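Local coordinates for protein prolyl 4-hydroxylase (PDB 6IUQ) that probably hydroxylates proline residues of protein or peptide substrates at the 4-position, using ferrous iron, 2-oxoglutarate and molecular oxygen, at residues A[121-124]-A[125-129]; A[313-316]-A[317-321]. One frame throughout, in Å; residues are numbered along the deposited sequence.

Contact 1 (A[121-124]-A[125-129]); sequences QALT and THLPQ
The His126 imidazole meets the carbonyl oxygen of Ala122 obliquely, with His126 CD2 3.2 Å from Ala122 O. One face of the ring carries the methyl CG2 of Thr125, 3.9 Å above the plane and displaced toward the rim. The methyl of Ala122 stands farther off, its CB 4.4 Å from His126 CD2. Ala122 O also accepts the His126 N-H in a nearly straight bond (N-H...O 167°).

Gln121 O is gripped twice by one residue. Thr125 N reaches it at 2.9 Å and Thr125 OG1 at 3.0 Å. The two donors come from opposite faces of the carbonyl plane, and the hydroxyl sits well above it. Thr125 OG1 lies beside its own backbone N (chi1 -70°), which turns the hydroxyl back along the helix. Thr124 OG1 bonds back to Leu120 O, from a different rotamer.

On the buried side, Leu123 CD2 touches Leu127 CD1 at 4.0 Å. Both leucines face helix 26-35, where Leu123 meets Cys29 and Leu32. Leu127 N closes a bond to Leu123 O. Thr124 O then has the Pro128 ring against it, with Pro128 CA 3.5 Å from Thr124 O. Proline has no N-H to offer. This is the C-terminal end of helix 118-126: Leu127 leaves helical geometry, and a proline follows at once.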
loop_
_atom_site.group_PDB
_atom_site.type_symbol
_atom_site.label_atom_id
_atom_site.label_comp_id
_atom_site.label_asym_id
_atom_site.label_seq_id
_atom_site.Cartn_x
_atom_site.Cartn_y
_atom_site.Cartn_z
ATOM N N GLN A 121 9.007 -15.655 -2.988
ATOM C CA GLN A 121 9.563 -16.476 -4.062
ATOM C C GLN A 121 9.110 -15.974 -5.435
ATOM O O GLN A 121 9.929 -15.788 -6.321
ATOM C CB GLN A 121 9.165 -17.952 -3.895
ATOM C CG GLN A 121 9.922 -18.735 -2.827
ATOM C CD GLN A 121 9.418 -20.183 -2.679
ATOM O OE1 GLN A 121 9.240 -20.904 -3.663
ATOM N NE2 GLN A 121 9.180 -20.599 -1.443
ATOM N N ALA A 122 7.805 -15.757 -5.609
ATOM C CA ALA A 122 7.280 -15.307 -6.896
ATOM C C ALA A 122 7.895 -13.992 -7.281
ATOM O O ALA A 122 8.417 -13.851 -8.388
ATOM C CB ALA A 122 5.774 -15.188 -6.862
ATOM N N LEU A 123 7.874 -13.035 -6.360
ATOM C CA LEU A 123 8.427 -11.713 -6.660
ATOM C C LEU A 123 9.925 -11.774 -6.960
ATOM O O LEU A 123 10.378 -11.148 -7.908
ATOM C CB LEU A 123 8.141 -10.736 -5.507
ATOM C CG LEU A 123 6.645 -10.372 -5.405
ATOM C CD1 LEU A 123 6.289 -9.727 -4.070
ATOM C CD2 LEU A 123 6.201 -9.486 -6.594
ATOM N N THR A 124 10.701 -12.526 -6.183
ATOM C CA THR A 124 12.137 -12.564 -6.451
ATOM C C THR A 124 12.435 -13.349 -7.732
ATOM O O THR A 124 13.434 -13.091 -8.379
ATOM C CB THR A 124 12.956 -13.149 -5.269
ATOM O OG1 THR A 124 12.453 -14.435 -4.913
ATOM C CG2 THR A 124 12.883 -12.220 -4.046
ATOM N N THR A 125 11.558 -14.273 -8.121
ATOM C CA THR A 125 11.740 -14.968 -9.388
ATOM C C THR A 125 11.464 -14.012 -10.553
ATOM O O THR A 125 12.276 -13.889 -11.463
ATOM C CB THR A 125 10.818 -16.207 -9.519
ATOM O OG1 THR A 125 11.244 -17.233 -8.617
ATOM C CG2 THR A 125 10.850 -16.757 -10.942
ATOM N N HIS A 126 10.317 -13.335 -10.526
ATOM C CA HIS A 126 9.908 -12.509 -11.656
ATOM C C HIS A 126 10.470 -11.096 -11.615
ATOM O O HIS A 126 10.600 -10.463 -12.659
ATOM C CB HIS A 126 8.388 -12.446 -11.742
ATOM C CG HIS A 126 7.737 -13.789 -11.835
ATOM N ND1 HIS A 126 8.038 -14.695 -12.830
ATOM C CD2 HIS A 126 6.813 -14.388 -11.048
ATOM C CE1 HIS A 126 7.320 -15.792 -12.657
ATOM N NE2 HIS A 126 6.565 -15.630 -11.585
ATOM N N LEU A 127 10.812 -10.606 -10.425
ATOM C CA LEU A 127 11.379 -9.261 -10.279
ATOM C C LEU A 127 12.653 -9.225 -9.439
ATOM O O LEU A 127 12.692 -8.572 -8.397
ATOM C CB LEU A 127 10.348 -8.324 -9.664
ATOM C CG LEU A 127 9.039 -8.206 -10.444
ATOM C CD1 LEU A 127 7.993 -7.537 -9.603
ATOM C CD2 LEU A 127 9.254 -7.451 -11.739
ATOM N N PRO A 128 13.716 -9.898 -9.908
ATOM C CA PRO A 128 14.971 -9.994 -9.147
ATOM C C PRO A 128 15.566 -8.628 -8.824
ATOM O O PRO A 128 16.280 -8.485 -7.840
ATOM C CB PRO A 128 15.913 -10.767 -10.084
ATOM C CG PRO A 128 15.082 -11.291 -11.190
ATOM C CD PRO A 128 13.825 -10.481 -11.257
ATOM N N GLN A 129 15.278 -7.631 -9.651
ATOM C CA GLN A 129 15.904 -6.329 -9.480
ATOM C C GLN A 129 15.485 -5.617 -8.187
ATOM O O GLN A 129 16.180 -4.703 -7.742
ATOM C CB GLN A 129 15.616 -5.432 -10.688
ATOM C CG GLN A 129 14.149 -5.165 -11.000
ATOM C CD GLN A 129 13.541 -6.212 -11.937
ATOM O OE1 GLN A 129 13.934 -7.378 -11.938
ATOM N NE2 GLN A 129 12.589 -5.788 -12.742
#

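Contact 2 (A[313-316]-A[317-321])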
loop_
_atom_site.group_PDB
_atom_site.type_symbol
_atom_site.label_atom_id
_atom_site.label_comp_id
_atom_site.label_asym_id
_atom_site.label_seq_id
_atom_site.Cartn_x
_atom_site.Cartn_y
_atom_site.Cartn_z
ATOM N N GLY A 313 10.705 29.331 -7.078
ATOM C CA GLY A 313 10.193 29.592 -8.419
ATOM C C GLY A 313 10.327 28.477 -9.453
ATOM O O GLY A 313 9.324 28.069 -10.040
ATOM N N PRO A 314 11.564 27.989 -9.701
ATOM C CA PRO A 314 11.764 26.925 -10.706
ATOM C C PRO A 314 11.038 25.628 -10.360
ATOM O O PRO A 314 10.380 25.033 -11.217
ATOM C CB PRO A 314 13.291 26.716 -10.712
ATOM C CG PRO A 314 13.854 27.996 -10.199
ATOM C CD PRO A 314 12.845 28.508 -9.185
ATOM N N LEU A 315 11.143 25.199 -9.112
ATOM C CA LEU A 315 10.397 24.030 -8.661
ATOM C C LEU A 315 8.888 24.207 -8.892
ATOM O O LEU A 315 8.231 23.302 -9.406
ATOM C CB LEU A 315 10.693 23.750 -7.185
ATOM C CG LEU A 315 10.003 22.539 -6.570
ATOM C CD1 LEU A 315 10.335 21.236 -7.329
ATOM C CD2 LEU A 315 10.410 22.436 -5.110
ATOM N N TYR A 316 8.356 25.383 -8.553
ATOM C CA TYR A 316 6.934 25.670 -8.740
ATOM C C TYR A 316 6.489 25.615 -10.199
ATOM O O TYR A 316 5.453 25.029 -10.492
ATOM C CB TYR A 316 6.588 27.046 -8.168
ATOM C CG TYR A 316 5.110 27.371 -8.160
ATOM C CD1 TYR A 316 4.227 26.660 -7.356
ATOM C CD2 TYR A 316 4.598 28.415 -8.934
ATOM C CE1 TYR A 316 2.855 26.973 -7.332
ATOM C CE2 TYR A 316 3.239 28.736 -8.922
ATOM C CZ TYR A 316 2.372 28.012 -8.117
ATOM O OH TYR A 316 1.027 28.324 -8.096
ATOM N N GLY A 317 7.239 26.243 -11.104
ATOM C CA GLY A 317 6.928 26.161 -12.528
ATOM C C GLY A 317 6.908 24.709 -13.008
ATOM O O GLY A 317 6.065 24.305 -13.808
ATOM N N PHE A 318 7.834 23.908 -12.487
ATOM C CA PHE A 318 7.904 22.502 -12.846
ATOM C C PHE A 318 6.663 21.776 -12.340
ATOM O O PHE A 318 6.027 21.061 -13.102
ATOM C CB PHE A 318 9.184 21.878 -12.283
ATOM C CG PHE A 318 9.359 20.422 -12.628
ATOM C CD1 PHE A 318 9.287 19.996 -13.949
ATOM C CD2 PHE A 318 9.609 19.484 -11.634
ATOM C CE1 PHE A 318 9.439 18.656 -14.268
ATOM C CE2 PHE A 318 9.771 18.143 -11.946
ATOM C CZ PHE A 318 9.683 17.729 -13.262
ATOM N N ILE A 319 6.311 21.985 -11.068
ATOM C CA ILE A 319 5.115 21.387 -10.465
ATOM C C ILE A 319 3.856 21.722 -11.263
ATOM O O ILE A 319 3.010 20.854 -11.498
ATOM C CB ILE A 319 4.891 21.873 -9.000
ATOM C CG1 ILE A 319 6.056 21.498 -8.061
ATOM C CG2 ILE A 319 3.605 21.330 -8.452
ATOM C CD1 ILE A 319 6.139 20.090 -7.715
ATOM N N GLN A 320 3.729 22.985 -11.665
ATOM C CA GLN A 320 2.557 23.452 -12.419
ATOM C C GLN A 320 2.450 22.789 -13.797
ATOM O O GLN A 320 1.352 22.503 -14.260
ATOM C CB GLN A 320 2.580 24.984 -12.594
ATOM C CG GLN A 320 2.212 25.791 -11.343
ATOM C CD GLN A 320 0.706 25.981 -11.158
ATOM O OE1 GLN A 320 -0.089 25.082 -11.435
ATOM N NE2 GLN A 320 0.311 27.165 -10.687
ATOM N N ARG A 321 3.583 22.567 -14.457
ATOM C CA ARG A 321 3.591 21.819 -15.718
ATOM C C ARG A 321 3.149 20.381 -15.502
ATOM O O ARG A 321 2.422 19.823 -16.316
ATOM C CB ARG A 321 4.975 21.845 -16.370
ATOM C CG ARG A 321 5.341 23.213 -16.900
ATOM C CD ARG A 321 6.270 23.113 -18.076
ATOM N NE ARG A 321 6.588 24.437 -18.594
ATOM C CZ ARG A 321 5.955 25.016 -19.608
ATOM N NH1 ARG A 321 4.960 24.388 -20.225
ATOM N NH2 ARG A 321 6.321 26.226 -19.999
#
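Four backbone bonds tie 313-316 to 317-321. Ile319 N donates to Leu315 O and Gln320 N to Tyr316 O, each at 2.9 Å. Gly317 N binds Gly313 O at 3.0 Å in a nearly straight bond (169°), and Phe318 N binds Pro314 O.

Beyond the backbone, the side chains of Tyr316 and Gln320 extend together in one direction. Tyr316 OH lies 2.9 Å from Gln320 NE2. Ring and amide planes are turned 61° apart. Gln320 CG makes a CH-pi contact over one face of the Tyr316 ring, 4.0 Å from its centroid. The glutamine chain bends at chi2 (-85°), which carries the amide to the phenol end.

These are the opening turns of helix 313-328. Pro314 fits there because the first turn of a helix needs no N-H from it. The preceding helix, 296-311, packs against the same turns: Tyr316 meets Lys310 and Ile319 meets Val309.

On the apolar side, Leu315 CG is 4.3 Å from Ile319 CG1. Ile319 CG1 also sits 3.1 Å from Leu315 O. Leu315, Phe318 and Ile319 all touch Leu270, and Phe318 also reaches Leu244.

Contacts 1 and 2 mark opposite kinds of helix end. Residues 121-129 take in the end of helix 118-126 and the turn after it, whereas residues 313-321 begin helix 313-328. Contact 1 comes first in the sequence. Their centres are about 37 Å apart and their nearest atoms about 23 Å, so they do not touch. The centre of contact 1 is about 18 Å from the centre of the chain, that of contact 2 about 28 Å. Between them in sequence come most of the strands, 139-146 to 224-232, of the double-stranded beta-helix core, and then several helices. That core carries the iron(II) site of His156, Asp158 and His215, and neither contact supplies a ligand to the metal.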